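Local coordinates for protein DyP (Bjerkandera adusta, PDB 3AFV) that probably uses a bound heme b and hydrogen peroxide to oxidise dyes and other substrates, at residues A65-G70 against G119-G124; F325-S330 against R368-N373. All coordinates share one frame; numbering follows the deposited sequence.

Contact 1 of 2, residues A65-G70 against G119-G124; sequences AFVNLG and GVFLIG
Strands 65-70 and 119-124 run antiparallel, their axes 4.6 Å apart at closest, and three pairs, Phe66 with Gly124, Asn68 with Leu122 and Gly70 with Val120, each exchange two backbone hydrogen bonds. Val67 with Ile123 and Leu69 with Phe121 are the non-hydrogen-bonded pairs in between, and their side chains share one face of the sheet. There Leu69 lies beside Phe121, both pointing the same way, and sets its CD1 squarely over the ring: 3.8 Å from the centroid and 6° off the normal, a CH-pi contact. Val67 comes to the same ring from its edge, CG1 lying 4.2 Å from Phe121 CD1; with CG1 anti to the backbone N (chi1 -174°), CG2 is left to meet Ile123. Replacing Phe121 by an alanine is likely to strip Leu69 CD1 of its aromatic face and open a gap beside Val67 and Phe29. On the other face the CG of Leu122 packs 3.6 Å from Asn68 CB. The amide of Asn68 turns back to its own strand, ND2 donating to Val67 O at 2.8 Å from above the carbonyl plane, while Asp14 N and Thr50 O hold its OD1 and ND2. Helices 34-48 and 128-142 cover the face of Leu69 and Phe121, Leu41 meeting Leu69 and Ile138 meeting Phe121. Strand 65-71 is outermost in a four-stranded antiparallel sheet of order 2-3-1-4 with helices packed on one face, the ferredoxin-like arrangement of the dimeric alpha+beta barrel family.

Contact 2 of 2, residues F325-S330 against R368-N373; sequences FHAMRS and RFQQIN. With HEM (protoporphyrin IX containing Fe), chain B.
An offset aromatic stack and one side-chain-to-backbone hydrogen bond join the loop leading into strand 328-334 to helix 367-375, next to the heme. The rings of Phe325 and Phe369 lie 14° from parallel with centroids 4.1 Å apart; Phe325 CE1 sits over the centre of the Phe369 ring, whose opposite face is covered by Asn373 CG. Phe369 reaches across because its CG stands anti to the backbone N (chi1 -151°). The next residue, Gln370, runs extended beyond CG and donates NE2 to Phe325 O at 3.0 Å, with the acceptor close to its amide plane, and its OE1 lies 3.4 Å from heme CAC. Beyond the loop, Arg329 lays its guanidinium flat over the heme, centred on C3D. Its NH2 gives a 2.8 Å hydrogen bond to heme O2A, and its NH1 one of 2.9 Å to the water that binds the iron at 2.1 Å, on the distal side, opposite the axial ligand His308; Asp171 forms a salt bridge with the same NH1. Around the contact, Trp374 of helix 367-375 meets both phenylalanine rings, and strand 353-360 pairs with strand 328-334 and touches Ala327 through Glu358 and Gln360.

From the N terminus the chain first lays down strand 23-31 and helix 34-48, then strand 65-71. Contact 1 closes when strand 119-125 returns beside it after 48 intervening residues; helix 128-142 then leads to strand 146-155, which completes that four-stranded sheet. The chain passes through several heme-binding residues, with strand 216-225 among them, before contact 2 opens; residues 368-373 close it after a 37-residue excursion that includes strand 353-360. The two closures follow in series, neither nested nor crossed. One lies within the N-terminal sheet, while the other ties the loop entering the edge strand of the second sheet to a helix beside the heme. The nearest atoms of contacts 1 and 2 are about 6 Å apart, without touching.

Contact 1 of 2, residues A65-G70 against G119-G124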
loop_
_atom_site.group_PDB
_atom_site.type_symbol
_atom_site.label_atom_id
_atom_site.label_comp_id
_atom_site.label_asym_id
_atom_site.label_seq_id
_atom_site.Cartn_x
_atom_site.Cartn_y
_atom_site.Cartn_z
ATOM N N ALA A 65 11.574 -6.465 17.569
ATOM C CA ALA A 65 10.343 -6.115 16.856
ATOM C C ALA A 65 10.173 -4.612 16.892
ATOM O O ALA A 65 10.636 -3.947 17.828
ATOM C CB ALA A 65 9.139 -6.793 17.477
ATOM N N PHE A 66 9.504 -4.086 15.873
ATOM C CA PHE A 66 9.219 -2.662 15.785
ATOM C C PHE A 66 7.744 -2.437 16.069
ATOM O O PHE A 66 6.912 -3.251 15.679
ATOM C CB PHE A 66 9.523 -2.161 14.376
ATOM C CG PHE A 66 10.909 -2.520 13.872
ATOM C CD1 PHE A 66 12.035 -2.375 14.683
ATOM C CD2 PHE A 66 11.079 -2.939 12.558
ATOM C CE1 PHE A 66 13.316 -2.676 14.193
ATOM C CE2 PHE A 66 12.360 -3.254 12.061
ATOM C CZ PHE A 66 13.475 -3.115 12.888
ATOM N N VAL A 67 7.413 -1.324 16.711
ATOM C CA VAL A 67 6.004 -0.985 16.916
ATOM C C VAL A 67 5.717 0.456 16.514
ATOM O O VAL A 67 6.450 1.364 16.874
ATOM C CB VAL A 67 5.535 -1.223 18.390
ATOM C CG1 VAL A 67 4.025 -0.994 18.521
ATOM C CG2 VAL A 67 5.890 -2.624 18.849
ATOM N N ASN A 68 4.647 0.650 15.742
ATOM C CA ASN A 68 4.100 1.976 15.467
ATOM C C ASN A 68 2.623 1.989 15.868
ATOM O O ASN A 68 2.009 0.935 16.103
ATOM C CB ASN A 68 4.254 2.346 13.984
ATOM C CG ASN A 68 5.672 2.816 13.581
ATOM O OD1 ASN A 68 5.873 3.167 12.423
ATOM N ND2 ASN A 68 6.644 2.800 14.510
ATOM N N LEU A 69 2.068 3.190 15.964
ATOM C CA LEU A 69 0.720 3.358 16.513
ATOM C C LEU A 69 -0.014 4.496 15.836
ATOM O O LEU A 69 0.489 5.629 15.771
ATOM C CB LEU A 69 0.819 3.606 18.025
ATOM C CG LEU A 69 -0.425 4.014 18.818
ATOM C CD1 LEU A 69 -1.505 2.932 18.800
ATOM C CD2 LEU A 69 -0.015 4.351 20.249
ATOM N N GLY A 70 -1.210 4.178 15.337
ATOM C CA GLY A 70 -2.065 5.192 14.729
ATOM C C GLY A 70 -3.437 5.229 15.364
ATOM O O GLY A 70 -3.882 4.249 15.970
ATOM N N GLY A 119 -7.942 2.747 16.978
ATOM C CA GLY A 119 -6.542 2.812 16.599
ATOM C C GLY A 119 -5.980 1.466 16.215
ATOM O O GLY A 119 -6.676 0.450 16.246
ATOM N N VAL A 120 -4.700 1.476 15.858
ATOM C CA VAL A 120 -4.006 0.264 15.444
ATOM C C VAL A 120 -2.556 0.316 15.948
ATOM O O VAL A 120 -1.871 1.333 15.785
ATOM C CB VAL A 120 -4.083 0.048 13.893
ATOM C CG1 VAL A 120 -3.468 1.209 13.108
ATOM C CG2 VAL A 120 -3.472 -1.294 13.516
ATOM N N PHE A 121 -2.110 -0.773 16.571
ATOM C CA PHE A 121 -0.695 -0.985 16.800
ATOM C C PHE A 121 -0.216 -1.856 15.648
ATOM O O PHE A 121 -0.830 -2.891 15.348
ATOM C CB PHE A 121 -0.461 -1.778 18.090
ATOM C CG PHE A 121 -0.789 -1.040 19.354
ATOM C CD1 PHE A 121 0.217 -0.383 20.070
ATOM C CD2 PHE A 121 -2.076 -1.064 19.882
ATOM C CE1 PHE A 121 -0.072 0.281 21.268
ATOM C CE2 PHE A 121 -2.375 -0.404 21.080
ATOM C CZ PHE A 121 -1.373 0.272 21.772
ATOM N N LEU A 122 0.849 -1.425 14.982
ATOM C CA LEU A 122 1.492 -2.262 13.978
ATOM C C LEU A 122 2.814 -2.755 14.540
ATOM O O LEU A 122 3.638 -1.972 15.030
ATOM C CB LEU A 122 1.651 -1.558 12.614
ATOM C CG LEU A 122 2.090 -0.111 12.471
ATOM C CD1 LEU A 122 2.652 0.046 11.084
ATOM C CD2 LEU A 122 0.946 0.882 12.688
ATOM N N ILE A 123 2.963 -4.078 14.518
ATOM C CA ILE A 123 4.131 -4.749 15.081
ATOM C C ILE A 123 4.807 -5.499 13.948
ATOM O O ILE A 123 4.154 -6.282 13.249
ATOM C CB ILE A 123 3.733 -5.747 16.188
ATOM C CG1 ILE A 123 2.802 -5.102 17.237
ATOM C CG2 ILE A 123 4.996 -6.349 16.864
ATOM C CD1 ILE A 123 1.299 -5.397 17.031
ATOM N N GLY A 124 6.090 -5.224 13.733
ATOM C CA GLY A 124 6.844 -5.901 12.690
ATOM C C GLY A 124 8.008 -6.659 13.285
ATOM O O GLY A 124 8.704 -6.152 14.158
#

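Contact 2 of 2, residues F325-S330 against R368-N373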
loop_
_atom_site.group_PDB
_atom_site.type_symbol
_atom_site.label_atom_id
_atom_site.label_comp_id
_atom_site.label_asym_id
_atom_site.label_seq_id
_atom_site.Cartn_x
_atom_site.Cartn_y
_atom_site.Cartn_z
ATOM N N PHE A 325 0.900 13.605 -5.754
ATOM C CA PHE A 325 0.144 12.356 -5.652
ATOM C C PHE A 325 0.989 11.143 -5.338
ATOM O O PHE A 325 0.540 10.017 -5.538
ATOM C CB PHE A 325 -0.687 12.167 -6.918
ATOM C CG PHE A 325 -1.388 13.421 -7.349
ATOM C CD1 PHE A 325 -2.465 13.912 -6.600
ATOM C CD2 PHE A 325 -0.983 14.117 -8.487
ATOM C CE1 PHE A 325 -3.125 15.085 -6.970
ATOM C CE2 PHE A 325 -1.655 15.301 -8.870
ATOM C CZ PHE A 325 -2.717 15.774 -8.105
ATOM N N HIS A 326 2.198 11.368 -4.836
ATOM C CA HIS A 326 3.059 10.268 -4.411
ATOM C C HIS A 326 2.724 9.858 -2.990
ATOM O O HIS A 326 2.284 10.672 -2.190
ATOM C CB HIS A 326 4.543 10.650 -4.512
ATOM C CG HIS A 326 5.007 10.860 -5.916
ATOM N ND1 HIS A 326 5.441 9.832 -6.728
ATOM C CD2 HIS A 326 5.058 11.984 -6.672
ATOM C CE1 HIS A 326 5.745 10.320 -7.921
ATOM N NE2 HIS A 326 5.539 11.624 -7.904
ATOM N N ALA A 327 2.953 8.593 -2.671
ATOM C CA ALA A 327 2.689 8.100 -1.319
ATOM C C ALA A 327 3.603 6.933 -1.039
ATOM O O ALA A 327 4.084 6.291 -1.969
ATOM C CB ALA A 327 1.221 7.682 -1.173
ATOM N N MET A 328 3.860 6.685 0.244
ATOM C CA MET A 328 4.665 5.549 0.685
ATOM C C MET A 328 3.794 4.330 0.921
ATOM O O MET A 328 2.683 4.455 1.435
ATOM C CB MET A 328 5.352 5.865 2.019
ATOM C CG MET A 328 6.340 6.999 1.991
ATOM S SD MET A 328 7.831 6.598 1.035
ATOM C CE MET A 328 8.910 7.912 1.639
ATOM N N ARG A 329 4.324 3.146 0.607
ATOM C CA ARG A 329 3.609 1.905 0.878
ATOM C C ARG A 329 4.405 0.980 1.782
ATOM O O ARG A 329 5.635 0.856 1.645
ATOM C CB ARG A 329 3.261 1.185 -0.426
ATOM C CG ARG A 329 2.207 1.894 -1.266
ATOM C CD ARG A 329 2.097 1.324 -2.687
ATOM N NE ARG A 329 3.405 1.369 -3.354
ATOM C CZ ARG A 329 4.070 0.316 -3.823
ATOM N NH1 ARG A 329 3.547 -0.909 -3.801
ATOM N NH2 ARG A 329 5.274 0.505 -4.359
ATOM N N SER A 330 3.710 0.342 2.723
ATOM C CA SER A 330 4.351 -0.642 3.602
ATOM C C SER A 330 3.412 -1.833 3.819
ATOM O O SER A 330 3.024 -2.163 4.950
ATOM C CB SER A 330 4.726 0.017 4.934
ATOM O OG SER A 330 5.651 -0.802 5.643
ATOM N N ARG A 368 -6.308 7.875 -2.130
ATOM C CA ARG A 368 -7.650 8.078 -2.656
ATOM C C ARG A 368 -7.659 8.628 -4.078
ATOM O O ARG A 368 -8.552 8.296 -4.862
ATOM C CB ARG A 368 -8.433 8.957 -1.707
ATOM C CG ARG A 368 -9.914 8.989 -1.928
ATOM C CD ARG A 368 -10.518 9.800 -0.789
ATOM N NE ARG A 368 -11.977 9.755 -0.845
ATOM C CZ ARG A 368 -12.738 10.554 -1.578
ATOM N NH1 ARG A 368 -12.208 11.513 -2.331
ATOM N NH2 ARG A 368 -14.054 10.390 -1.554
ATOM N N PHE A 369 -6.661 9.442 -4.413
ATOM C CA PHE A 369 -6.492 9.956 -5.771
ATOM C C PHE A 369 -6.100 8.834 -6.716
ATOM O O PHE A 369 -6.640 8.712 -7.817
ATOM C CB PHE A 369 -5.438 11.062 -5.788
ATOM C CG PHE A 369 -5.640 12.080 -6.867
ATOM C CD1 PHE A 369 -6.466 13.177 -6.645
ATOM C CD2 PHE A 369 -4.998 11.964 -8.098
ATOM C CE1 PHE A 369 -6.678 14.145 -7.640
ATOM C CE2 PHE A 369 -5.179 12.932 -9.090
ATOM C CZ PHE A 369 -6.015 14.026 -8.861
ATOM N N GLN A 370 -5.152 8.008 -6.286
ATOM C CA GLN A 370 -4.719 6.869 -7.080
ATOM C C GLN A 370 -5.884 5.923 -7.346
ATOM O O GLN A 370 -6.011 5.372 -8.441
ATOM C CB GLN A 370 -3.583 6.148 -6.367
ATOM C CG GLN A 370 -2.311 7.003 -6.238
ATOM C CD GLN A 370 -1.361 6.485 -5.200
ATOM O OE1 GLN A 370 -1.445 5.333 -4.793
ATOM N NE2 GLN A 370 -0.446 7.342 -4.763
ATOM N N GLN A 371 -6.749 5.754 -6.347
ATOM C CA GLN A 371 -7.905 4.870 -6.486
ATOM C C GLN A 371 -9.011 5.436 -7.366
ATOM O O GLN A 371 -9.455 4.784 -8.330
ATOM C CB GLN A 371 -8.474 4.512 -5.105
ATOM C CG GLN A 371 -9.610 3.482 -5.170
ATOM C CD GLN A 371 -9.122 2.120 -5.610
ATOM O OE1 GLN A 371 -8.214 1.559 -4.995
ATOM N NE2 GLN A 371 -9.715 1.581 -6.670
ATOM N N ILE A 372 -9.474 6.629 -7.015
ATOM C CA ILE A 372 -10.688 7.154 -7.654
ATOM C C ILE A 372 -10.384 7.899 -8.958
ATOM O O ILE A 372 -10.949 7.560 -10.008
ATOM C CB ILE A 372 -11.468 8.080 -6.706
ATOM C CG1 ILE A 372 -11.901 7.314 -5.447
ATOM C CG2 ILE A 372 -12.678 8.720 -7.430
ATOM C CD1 ILE A 372 -12.615 8.195 -4.395
ATOM N N ASN A 373 -9.496 8.888 -8.892
ATOM C CA ASN A 373 -9.224 9.742 -10.040
ATOM C C ASN A 373 -8.478 9.017 -11.145
ATOM O O ASN A 373 -8.597 9.370 -12.324
ATOM C CB ASN A 373 -8.430 10.976 -9.598
ATOM C CG ASN A 373 -9.272 11.942 -8.804
ATOM O OD1 ASN A 373 -9.591 13.052 -9.274
ATOM N ND2 ASN A 373 -9.648 11.538 -7.609
HETATM C CHA HEM B . 2.989 -0.859 -7.175
HETATM C CHB HEM B . 0.655 -4.964 -6.175
HETATM C CHC HEM B . -3.050 -2.410 -4.362
HETATM C CHD HEM B . -0.713 1.727 -5.336
HETATM C C1A HEM B . 2.665 -2.187 -7.115
HETATM C C2A HEM B . 3.446 -3.286 -7.639
HETATM C C3A HEM B . 2.801 -4.419 -7.342
HETATM C C4A HEM B . 1.598 -4.072 -6.630
HETATM C CMA HEM B . 3.174 -5.865 -7.699
HETATM C CAA HEM B . 4.766 -3.141 -8.423
HETATM C CBA HEM B . 5.976 -3.000 -7.491
HETATM C CGA HEM B . 6.326 -1.560 -7.212
HETATM O O1A HEM B . 6.348 -0.762 -8.179
HETATM O O2A HEM B . 6.592 -1.240 -6.052
HETATM C C1B HEM B . -0.560 -4.647 -5.596
HETATM C C2B HEM B . -1.565 -5.588 -5.129
HETATM C C3B HEM B . -2.589 -4.882 -4.621
HETATM C C4B HEM B . -2.264 -3.470 -4.749
HETATM C CMB HEM B . -1.459 -7.128 -5.229
HETATM C CAB HEM B . -3.903 -5.395 -3.989
HETATM C CBB HEM B . -3.963 -6.597 -3.388
HETATM C C1C HEM B . -2.758 -1.073 -4.514
HETATM C C2C HEM B . -3.657 0.023 -4.228
HETATM C C3C HEM B . -3.008 1.170 -4.513
HETATM C C4C HEM B . -1.686 0.833 -4.976
HETATM C CMC HEM B . -5.077 -0.163 -3.647
HETATM C CAC HEM B . -3.512 2.617 -4.359
HETATM C CBC HEM B . -4.798 2.940 -4.610
HETATM C C1D HEM B . 0.518 1.405 -5.837
HETATM C C2D HEM B . 1.565 2.357 -6.100
HETATM C C3D HEM B . 2.696 1.565 -6.665
HETATM C C4D HEM B . 2.251 0.192 -6.697
HETATM C CMD HEM B . 1.581 3.872 -5.856
HETATM C CAD HEM B . 4.038 2.160 -7.113
HETATM C CBD HEM B . 3.845 2.722 -8.525
HETATM C CGD HEM B . 5.072 3.430 -9.021
HETATM O O1D HEM B . 5.483 3.154 -10.170
HETATM O O2D HEM B . 5.649 4.263 -8.284
HETATM N NA HEM B . 1.560 -2.708 -6.489
HETATM N NB HEM B . -1.038 -3.354 -5.366
HETATM N NC HEM B . -1.579 -0.534 -5.016
HETATM N ND HEM B . 0.955 0.130 -6.175
HETATM FE FE HEM B . -0.083 -1.623 -5.900
HETATM O O HOH W 1 0.808 -1.789 -4.025
#